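Aminotransferase class-III (Sphaerobacter thermophilus DSM 20745, PDB 6K8H) is a class-III aminotransferase, also named an omega-transaminase, built on the fold of the PLP-dependent aminotransferases. Local coordinates at residues D214-V219 and Y248-I253; I221-R226 and F254-S259; G287-A292 and P322-A327. All blocks are in the same frame, centred on the assembly; numbering follows the deposited sequence.

Contact 1 of 3, residues D214-V219 and Y248-I253; sequences DELAAV and YGIVLI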
loop_
_atom_site.group_PDB
_atom_site.type_symbol
_atom_site.label_atom_id
_atom_site.label_comp_id
_atom_site.label_asym_id
_atom_site.label_seq_id
_atom_site.Cartn_x
_atom_site.Cartn_y
_atom_site.Cartn_z
ATOM N N ASP B 214 -4.510 -29.096 9.775
ATOM C CA ASP B 214 -5.404 -29.212 8.628
ATOM C C ASP B 214 -5.993 -27.879 8.221
ATOM O O ASP B 214 -6.445 -27.725 7.075
ATOM C CB ASP B 214 -6.544 -30.164 8.951
ATOM C CG ASP B 214 -6.092 -31.610 8.991
ATOM O OD1 ASP B 214 -5.061 -31.913 8.345
ATOM O OD2 ASP B 214 -6.749 -32.434 9.659
ATOM N N GLU B 215 -5.959 -26.887 9.126
ATOM C CA GLU B 215 -6.555 -25.544 8.859
ATOM C C GLU B 215 -5.507 -24.458 8.547
ATOM O O GLU B 215 -5.918 -23.327 8.234
ATOM C CB GLU B 215 -7.307 -25.039 10.098
ATOM C CG GLU B 215 -7.891 -26.120 10.990
ATOM C CD GLU B 215 -8.206 -25.697 12.418
ATOM O OE1 GLU B 215 -8.481 -24.504 12.639
ATOM O OE2 GLU B 215 -8.164 -26.564 13.312
ATOM N N LEU B 216 -4.215 -24.777 8.584
ATOM C CA LEU B 216 -3.203 -23.729 8.474
ATOM C C LEU B 216 -2.752 -23.621 7.025
ATOM O O LEU B 216 -2.079 -24.521 6.504
ATOM C CB LEU B 216 -2.012 -24.033 9.377
ATOM C CG LEU B 216 -2.039 -23.592 10.837
ATOM C CD1 LEU B 216 -0.780 -24.055 11.562
ATOM C CD2 LEU B 216 -2.194 -22.068 10.925
ATOM N N ALA B 217 -3.101 -22.500 6.380
ATOM C CA ALA B 217 -2.567 -22.194 5.053
ATOM C C ALA B 217 -1.092 -21.803 5.097
ATOM O O ALA B 217 -0.327 -22.152 4.190
ATOM C CB ALA B 217 -3.368 -21.064 4.410
ATOM N N ALA B 218 -0.675 -21.068 6.127
ATOM C CA ALA B 218 0.669 -20.511 6.150
ATOM C C ALA B 218 1.165 -20.312 7.576
ATOM O O ALA B 218 0.378 -20.120 8.511
ATOM C CB ALA B 218 0.733 -19.153 5.437
ATOM N N VAL B 219 2.488 -20.336 7.717
ATOM C CA VAL B 219 3.196 -19.799 8.882
ATOM C C VAL B 219 4.012 -18.602 8.403
ATOM O O VAL B 219 4.825 -18.728 7.479
ATOM C CB VAL B 219 4.117 -20.837 9.543
ATOM C CG1 VAL B 219 4.931 -20.167 10.657
ATOM C CG2 VAL B 219 3.345 -22.029 10.084
ATOM N N TYR B 248 3.328 -30.912 6.265
ATOM C CA TYR B 248 1.865 -30.669 6.399
ATOM C C TYR B 248 1.248 -29.853 5.256
ATOM O O TYR B 248 0.066 -29.539 5.364
ATOM C CB TYR B 248 1.582 -30.044 7.765
ATOM C CG TYR B 248 1.910 -30.951 8.920
ATOM C CD1 TYR B 248 1.965 -32.323 8.749
ATOM C CD2 TYR B 248 2.136 -30.449 10.187
ATOM C CE1 TYR B 248 2.255 -33.173 9.802
ATOM C CE2 TYR B 248 2.430 -31.280 11.251
ATOM C CZ TYR B 248 2.484 -32.647 11.060
ATOM O OH TYR B 248 2.771 -33.475 12.102
ATOM N N GLY B 249 2.004 -29.541 4.210
ATOM C CA GLY B 249 1.467 -28.737 3.129
ATOM C C GLY B 249 1.168 -27.306 3.513
ATOM O O GLY B 249 0.294 -26.671 2.903
ATOM N N ILE B 250 1.879 -26.781 4.507
ATOM C CA ILE B 250 1.707 -25.415 4.993
ATOM C C ILE B 250 2.749 -24.521 4.333
ATOM O O ILE B 250 3.943 -24.854 4.311
ATOM C CB ILE B 250 1.831 -25.352 6.524
ATOM C CG1 ILE B 250 0.732 -26.173 7.183
ATOM C CG2 ILE B 250 1.775 -23.904 7.013
ATOM C CD1 ILE B 250 1.016 -26.444 8.627
ATOM N N VAL B 251 2.301 -23.378 3.814
ATOM C CA VAL B 251 3.178 -22.434 3.128
ATOM C C VAL B 251 4.008 -21.691 4.172
ATOM O O VAL B 251 3.457 -21.052 5.072
ATOM C CB VAL B 251 2.355 -21.454 2.280
ATOM C CG1 VAL B 251 3.233 -20.348 1.739
ATOM C CG2 VAL B 251 1.617 -22.196 1.148
ATOM N N LEU B 252 5.333 -21.751 4.039
ATOM C CA LEU B 252 6.228 -21.000 4.918
ATOM C C LEU B 252 6.553 -19.659 4.259
ATOM O O LEU B 252 7.153 -19.614 3.173
ATOM C CB LEU B 252 7.495 -21.806 5.215
ATOM C CG LEU B 252 8.585 -21.174 6.103
ATOM C CD1 LEU B 252 8.049 -20.719 7.469
ATOM C CD2 LEU B 252 9.738 -22.159 6.289
ATOM N N ILE B 253 6.135 -18.569 4.907
ATOM C CA ILE B 253 6.357 -17.212 4.420
ATOM C C ILE B 253 7.389 -16.531 5.315
ATOM O O ILE B 253 7.157 -16.357 6.516
ATOM C CB ILE B 253 5.059 -16.389 4.409
ATOM C CG1 ILE B 253 3.959 -17.070 3.584
ATOM C CG2 ILE B 253 5.334 -14.992 3.872
ATOM C CD1 ILE B 253 2.626 -16.416 3.759
#

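Contact 2 of 3, residues I221-R226 and F254-S259; sequences IDPNPR and FDEVIS. With PLR ((5-hydroxy-4,6-dimethylpyridin-3-yl)methyl dihydrogen phosphate), chain D.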
loop_
_atom_site.group_PDB
_atom_site.type_symbol
_atom_site.label_atom_id
_atom_site.label_comp_id
_atom_site.label_asym_id
_atom_site.label_seq_id
_atom_site.Cartn_x
_atom_site.Cartn_y
_atom_site.Cartn_z
ATOM N N ILE B 221 6.792 -15.731 9.336
ATOM C CA ILE B 221 7.866 -15.554 10.308
ATOM C C ILE B 221 8.853 -14.498 9.822
ATOM O O ILE B 221 9.300 -14.538 8.672
ATOM C CB ILE B 221 8.593 -16.881 10.598
ATOM C CG1 ILE B 221 9.670 -16.652 11.657
ATOM C CG2 ILE B 221 9.132 -17.504 9.305
ATOM C CD1 ILE B 221 10.335 -17.934 12.135
ATOM N N ASP B 222 9.175 -13.542 10.700
ATOM C CA ASP B 222 10.280 -12.612 10.492
ATOM C C ASP B 222 11.557 -13.259 11.016
ATOM O O ASP B 222 11.652 -13.509 12.223
ATOM C CB ASP B 222 9.990 -11.307 11.225
ATOM C CG ASP B 222 11.085 -10.261 11.086
ATOM O OD1 ASP B 222 12.270 -10.604 10.862
ATOM O OD2 ASP B 222 10.742 -9.057 11.236
ATOM N N PRO B 223 12.584 -13.493 10.170
ATOM C CA PRO B 223 13.802 -14.201 10.587
ATOM C C PRO B 223 14.575 -13.510 11.723
ATOM O O PRO B 223 15.206 -14.200 12.487
ATOM C CB PRO B 223 14.671 -14.277 9.322
ATOM C CG PRO B 223 13.728 -13.958 8.184
ATOM C CD PRO B 223 12.652 -13.072 8.774
ATOM N N ASN B 224 14.601 -12.177 11.726
ATOM C CA ASN B 224 15.314 -11.401 12.775
ATOM C C ASN B 224 14.393 -10.263 13.230
ATOM O O ASN B 224 14.698 -9.105 12.924
ATOM C CB ASN B 224 16.654 -10.896 12.235
ATOM C CG ASN B 224 17.666 -10.580 13.313
ATOM O OD1 ASN B 224 17.383 -10.714 14.501
ATOM N ND2 ASN B 224 18.854 -10.171 12.900
ATOM N N PRO B 225 13.309 -10.530 13.986
ATOM C CA PRO B 225 12.352 -9.476 14.317
ATOM C C PRO B 225 12.887 -8.361 15.223
ATOM O O PRO B 225 13.378 -8.635 16.290
ATOM C CB PRO B 225 11.215 -10.229 15.023
ATOM C CG PRO B 225 11.873 -11.479 15.561
ATOM C CD PRO B 225 12.967 -11.823 14.573
ATOM N N ARG B 226 12.716 -7.118 14.782
ATOM C CA ARG B 226 13.135 -5.944 15.586
ATOM C C ARG B 226 12.303 -5.907 16.877
ATOM O O ARG B 226 12.860 -5.581 17.925
ATOM C CB ARG B 226 12.903 -4.653 14.805
ATOM C CG ARG B 226 12.527 -3.486 15.701
ATOM C CD ARG B 226 12.388 -2.174 14.970
ATOM N NE ARG B 226 11.448 -2.264 13.873
ATOM C CZ ARG B 226 10.134 -2.178 14.007
ATOM N NH1 ARG B 226 9.601 -2.000 15.203
ATOM N NH2 ARG B 226 9.362 -2.247 12.939
ATOM N N PHE B 254 8.494 -16.092 4.727
ATOM C CA PHE B 254 9.432 -15.219 5.423
ATOM C C PHE B 254 9.028 -13.766 5.206
ATOM O O PHE B 254 8.770 -13.356 4.073
ATOM C CB PHE B 254 10.866 -15.419 4.932
ATOM C CG PHE B 254 11.554 -16.616 5.531
ATOM C CD1 PHE B 254 10.830 -17.585 6.207
ATOM C CD2 PHE B 254 12.926 -16.776 5.397
ATOM C CE1 PHE B 254 11.451 -18.697 6.741
ATOM C CE2 PHE B 254 13.566 -17.883 5.940
ATOM C CZ PHE B 254 12.824 -18.844 6.619
ATOM N N ASP B 255 8.969 -12.999 6.293
ATOM C CA ASP B 255 8.806 -11.547 6.220
ATOM C C ASP B 255 10.202 -10.943 6.277
ATOM O O ASP B 255 10.779 -10.797 7.360
ATOM C CB ASP B 255 7.923 -11.036 7.354
ATOM C CG ASP B 255 7.722 -9.520 7.315
ATOM O OD1 ASP B 255 8.434 -8.828 6.554
ATOM O OD2 ASP B 255 6.845 -9.013 8.055
ATOM N N GLU B 256 10.755 -10.606 5.108
ATOM C CA GLU B 256 12.054 -9.951 5.015
ATOM C C GLU B 256 11.928 -8.482 4.629
ATOM O O GLU B 256 12.835 -7.925 4.007
ATOM C CB GLU B 256 12.968 -10.686 4.032
ATOM C CG GLU B 256 13.259 -12.139 4.429
ATOM C CD GLU B 256 14.741 -12.521 4.282
ATOM O OE1 GLU B 256 15.628 -11.707 4.647
ATOM O OE2 GLU B 256 15.010 -13.644 3.809
ATOM N N VAL B 257 10.807 -7.840 4.977
ATOM C CA VAL B 257 10.638 -6.433 4.619
ATOM C C VAL B 257 11.786 -5.602 5.187
ATOM O O VAL B 257 12.286 -4.682 4.527
ATOM C CB VAL B 257 9.258 -5.921 5.080
ATOM C CG1 VAL B 257 9.156 -4.407 4.912
ATOM C CG2 VAL B 257 8.152 -6.603 4.273
ATOM N N ILE B 258 12.262 -5.947 6.383
ATOM C CA ILE B 258 13.493 -5.378 6.920
ATOM C C ILE B 258 14.701 -6.284 6.679
ATOM O O ILE B 258 15.769 -5.798 6.307
ATOM C CB ILE B 258 13.349 -5.058 8.426
ATOM C CG1 ILE B 258 12.551 -3.759 8.629
ATOM C CG2 ILE B 258 14.736 -4.925 9.085
ATOM C CD1 ILE B 258 12.516 -3.277 10.085
ATOM N N SER B 259 14.576 -7.595 6.926
ATOM C CA SER B 259 15.766 -8.450 7.021
ATOM C C SER B 259 16.444 -8.714 5.678
ATOM O O SER B 259 17.559 -9.259 5.671
ATOM C CB SER B 259 15.449 -9.764 7.745
ATOM O OG SER B 259 14.712 -10.644 6.919
HETATM N N1 PLR D . 7.121 -6.351 7.859
HETATM C C2 PLR D . 8.147 -5.900 8.571
HETATM C C2A PLR D . 9.076 -6.879 9.210
HETATM C C3 PLR D . 8.363 -4.521 8.703
HETATM O O3 PLR D . 9.420 -4.100 9.425
HETATM C C4 PLR D . 7.479 -3.616 8.083
HETATM C C4A PLR D . 7.699 -2.174 8.207
HETATM C C5 PLR D . 6.414 -4.125 7.333
HETATM C C6 PLR D . 6.271 -5.485 7.270
HETATM C C5A PLR D . 5.415 -3.219 6.664
HETATM O O4P PLR D . 5.929 -2.465 5.524
HETATM P P PLR D . 5.245 -1.062 5.136
HETATM O O1P PLR D . 3.790 -1.364 4.982
HETATM O O2P PLR D . 5.510 -0.144 6.273
HETATM O O3P PLR D . 5.892 -0.607 3.868
#

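Contact 3 of 3, residues G287-A292 and P322-A327; sequences GFPVGA and PVTMVA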
loop_
_atom_site.group_PDB
_atom_site.type_symbol
_atom_site.label_atom_id
_atom_site.label_comp_id
_atom_site.label_asym_id
_atom_site.label_seq_id
_atom_site.Cartn_x
_atom_site.Cartn_y
_atom_site.Cartn_z
ATOM N N GLY B 287 13.800 4.147 -1.820
ATOM C CA GLY B 287 13.189 5.264 -1.123
ATOM C C GLY B 287 11.769 5.575 -1.551
ATOM O O GLY B 287 11.151 6.480 -0.986
ATOM N N PHE B 288 11.224 4.842 -2.501
ATOM C CA PHE B 288 9.885 5.084 -2.997
ATOM C C PHE B 288 8.957 3.976 -2.532
ATOM O O PHE B 288 9.421 2.890 -2.173
ATOM C CB PHE B 288 9.920 5.179 -4.529
ATOM C CG PHE B 288 10.623 6.420 -5.024
ATOM C CD1 PHE B 288 12.007 6.460 -5.114
ATOM C CD2 PHE B 288 9.902 7.558 -5.358
ATOM C CE1 PHE B 288 12.659 7.617 -5.544
ATOM C CE2 PHE B 288 10.554 8.711 -5.795
ATOM C CZ PHE B 288 11.925 8.738 -5.887
ATOM N N PRO B 289 7.644 4.228 -2.471
ATOM C CA PRO B 289 6.727 3.222 -1.914
ATOM C C PRO B 289 6.796 1.921 -2.706
ATOM O O PRO B 289 6.813 1.923 -3.937
ATOM C CB PRO B 289 5.352 3.893 -2.019
ATOM C CG PRO B 289 5.640 5.364 -2.102
ATOM C CD PRO B 289 6.927 5.458 -2.866
ATOM N N VAL B 290 6.848 0.805 -1.986
ATOM C CA VAL B 290 7.148 -0.475 -2.623
ATOM C C VAL B 290 6.857 -1.632 -1.682
ATOM O O VAL B 290 6.952 -1.502 -0.453
ATOM C CB VAL B 290 8.621 -0.525 -3.063
ATOM C CG1 VAL B 290 9.516 -0.555 -1.839
ATOM C CG2 VAL B 290 8.892 -1.715 -3.997
ATOM N N GLY B 291 6.506 -2.772 -2.265
ATOM C CA GLY B 291 6.577 -4.059 -1.601
ATOM C C GLY B 291 6.709 -5.115 -2.677
ATOM O O GLY B 291 6.611 -4.832 -3.873
ATOM N N ALA B 292 6.914 -6.348 -2.245
ATOM C CA ALA B 292 7.005 -7.426 -3.220
ATOM C C ALA B 292 6.753 -8.734 -2.509
ATOM O O ALA B 292 7.138 -8.902 -1.357
ATOM C CB ALA B 292 8.378 -7.465 -3.918
ATOM N N PRO B 322 6.998 2.732 -12.866
ATOM C CA PRO B 322 8.404 2.806 -13.301
ATOM C C PRO B 322 9.298 3.621 -12.379
ATOM O O PRO B 322 10.501 3.356 -12.320
ATOM C CB PRO B 322 8.304 3.441 -14.694
ATOM C CG PRO B 322 6.927 3.054 -15.172
ATOM C CD PRO B 322 6.061 3.095 -13.939
ATOM N N VAL B 323 8.778 4.603 -11.653
ATOM C CA VAL B 323 9.658 5.334 -10.753
ATOM C C VAL B 323 10.192 4.407 -9.667
ATOM O O VAL B 323 11.406 4.317 -9.453
ATOM C CB VAL B 323 8.949 6.563 -10.167
ATOM C CG1 VAL B 323 9.837 7.198 -9.117
ATOM C CG2 VAL B 323 8.653 7.547 -11.286
ATOM N N THR B 324 9.296 3.712 -8.962
ATOM C CA THR B 324 9.735 2.764 -7.941
ATOM C C THR B 324 10.629 1.679 -8.530
ATOM O O THR B 324 11.626 1.289 -7.913
ATOM C CB THR B 324 8.530 2.129 -7.254
ATOM O OG1 THR B 324 7.736 3.146 -6.639
ATOM C CG2 THR B 324 8.975 1.092 -6.186
ATOM N N MET B 325 10.311 1.200 -9.737
ATOM C CA MET B 325 11.105 0.120 -10.325
ATOM C C MET B 325 12.518 0.586 -10.651
ATOM O O MET B 325 13.487 -0.130 -10.389
ATOM C CB MET B 325 10.415 -0.422 -11.579
ATOM C CG MET B 325 9.067 -1.079 -11.298
ATOM S SD MET B 325 9.137 -2.576 -10.280
ATOM C CE MET B 325 8.894 -1.902 -8.625
ATOM N N VAL B 326 12.649 1.794 -11.209
ATOM C CA VAL B 326 13.953 2.337 -11.567
ATOM C C VAL B 326 14.764 2.681 -10.316
ATOM O O VAL B 326 15.960 2.371 -10.228
ATOM C CB VAL B 326 13.749 3.541 -12.502
ATOM C CG1 VAL B 326 14.968 4.398 -12.543
ATOM C CG2 VAL B 326 13.376 3.039 -13.920
ATOM N N ALA B 327 14.130 3.321 -9.332
ATOM C CA ALA B 327 14.841 3.651 -8.101
ATOM C C ALA B 327 15.280 2.387 -7.363
ATOM O O ALA B 327 16.395 2.325 -6.825
ATOM C CB ALA B 327 13.962 4.525 -7.211
#

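Contact 1 of 3, residues D214-V219 and Y248-I253
Ala218 pairs with Val251, and Val219 with Leu252, where strands 216-221 and 251-255 run parallel in the central sheet; the axes of the pieces 216-219 and 251-253 approach to 4.7 Å and are inclined by 29°. This is the tight part. Val251 is gripped through both backbone groups: its N donates to Ala217 O, and its O receives Val219 N at 2.9 Å. The next rung, Ile253 N to Val219 O (2.9 Å), is the straightest of the three, at 173°. Ala218 CA, 3.0 Å from Val251 O, adds a CA-H...O contact.

On one side of the sheet the methyl CB of Ala218 meets Ile253 CD1 at 3.7 Å and lies near Val251 CB, while Ala138 of helix 127-142 packs on both Ala218 and Val251, and Thr142 on Val251. On the other side, Val219 and Leu252 face helix 235-248. Ile250 reaches back across to the first strand with both branches. With CG1 anti to the carbonyl carbon (chi1 -63°), Ile250 turns CG2 to Val219 CG2 at 3.9 Å, and the CG1-CD1 arm slants past Leu216, with CD1 3.9 Å from Leu216 CB.

The contact opens at its start, toward solvent. Asp214 and Gly249 are exposed, Glu215 and Tyr248 partly so, and none of the four packs across. Gly249, at positive phi, closes helix 235-248 in a Schellman motif before the chain enters its strand. Polar partners gather here: Glu215 forms a salt bridge with Arg146, and Arg144 donates to both Leu216 O and Tyr248 O.

Strand 216-221, helix 235-248 and strand 251-255 thus form a beta-alpha-beta unit whose strands are joined by backbone bonds and aliphatic groups, with the Glu215 salt bridge and the Arg144 bonds gathered at the solvent end.

Contact 2 of 3, residues I221-R226 and F254-S259
Ile221 and Phe254 lie side by side and point the same way from paired parallel strands, Ile221 CG2 touching Phe254 CD1 at 3.5 Å. With CG1 anti to the backbone N (chi1 -178°), it is the CG2 branch of Ile221 that is turned to the ring. In the backbone, Asp255 N donates to Ile221 O (2.9 Å) from above the carbonyl plane, the last rung before the chains part.

The Pro223 and Phe254 side chains meet at a slant, Pro223 CG 4.0 Å from Phe254 CD2, and Pro223 CD rests against Asp255 O at 3.3 Å. Ser259 OG, bonded to Glu256 OE1, sits against CG and CD of the same proline.

Two Asx turns fix the carboxylates beside the ligand: Asp222 OD1 accepts Asn224 N, and Asp255 OD1 accepts Val257 N almost in line. Asp255 OD2, also bonded to His155, comes 2.7 Å from N1 of (5-hydroxy-4,6-dimethylpyridin-3-yl)methyl dihydrogen phosphate, while Asp222 OD2 lies beside its methyl C2A. Val257 lies over one face of the pyridine ring, CB 3.5 Å from N1. Arg226, bent at chi3 (55°), crosses Ile258 at about a right angle; Ile258 CD1 reaches the guanidinium edge, 4.1 Å from NE. Ile258 CG1 and CD1 lie against the ligand's O3, with Arg226 NH2 farther off.

Thr317 of the second subunit is also hydrogen-bonded to the ligand. Around this strand pair, Phe237, Leu238 and Leu241 of helix 235-248 pack on Ile221, Met267 and Leu271 of helix 266-271 cover Pro223, and strand 277-281 pairs with Phe254.

Contact 3 of 3, residues G287-A292 and P322-A327
Phe288 lies against the first turns of helix 322-334, meeting Val323 and Ala327, one helical turn apart. The aromatic part of the contact is a CH-pi interaction: Val323 CG1 stands over one face of the ring, 4.0 Å from its centroid and 22° off the normal, displaced toward the CD2-CE2 side. Toward the CD1-CE1 side of the ring, Ala327 CB comes obliquely to 3.5 Å from Phe288 CD1. Phe288 CG is anti to its own carbonyl carbon (chi1 -69°), which carries the ring out to the helix.

The aliphatic part joins Val290 to Thr324. Thr324 CG2, anti to the backbone N, packs 3.5 Å from Val290 CB and also touches Val290 CG2.

The polar part is small. Thr324 OG1 is 3.1 Å from Pro289 O, a possible hydrogen bond that is not settled because another acceptor competes for the same proton. Thr324 N is bonded to Asn321 OD1 just ahead of the helix.

The second subunit adds to the packing: its Val95 meets Phe288, its Asn321 meets Pro289, and its Phe288 meets Val323. These contacts join the loop before strand 291-295, which pairs antiparallel with strands 120-124 and 277-281, to helix 322-334 at the subunit interface, consistent with the dimers of this fold, whose active sites lie close to that interface.

All three contacts are buried and reach the same seven-stranded sheet. Contacts 1 and 2 follow one strand pair, 216-221 with 251-255, from its outer beginning to the ligand end; they meet where Ile253 O probably accepts Ile221 N and Leu252 packs on Ile221. Contact 1 is backbone ladder and aliphatic filling, with its exposed residues at the start of the segments. In contact 2 the ladder ends, and carboxylates and an arginine line part of the ligand pocket. Contact 3, centred about 20 Å from the centre of contact 2, joins a loop before strand 291-295 to a helix by aromatic and methyl packing, and it alone of the three touches the second subunit.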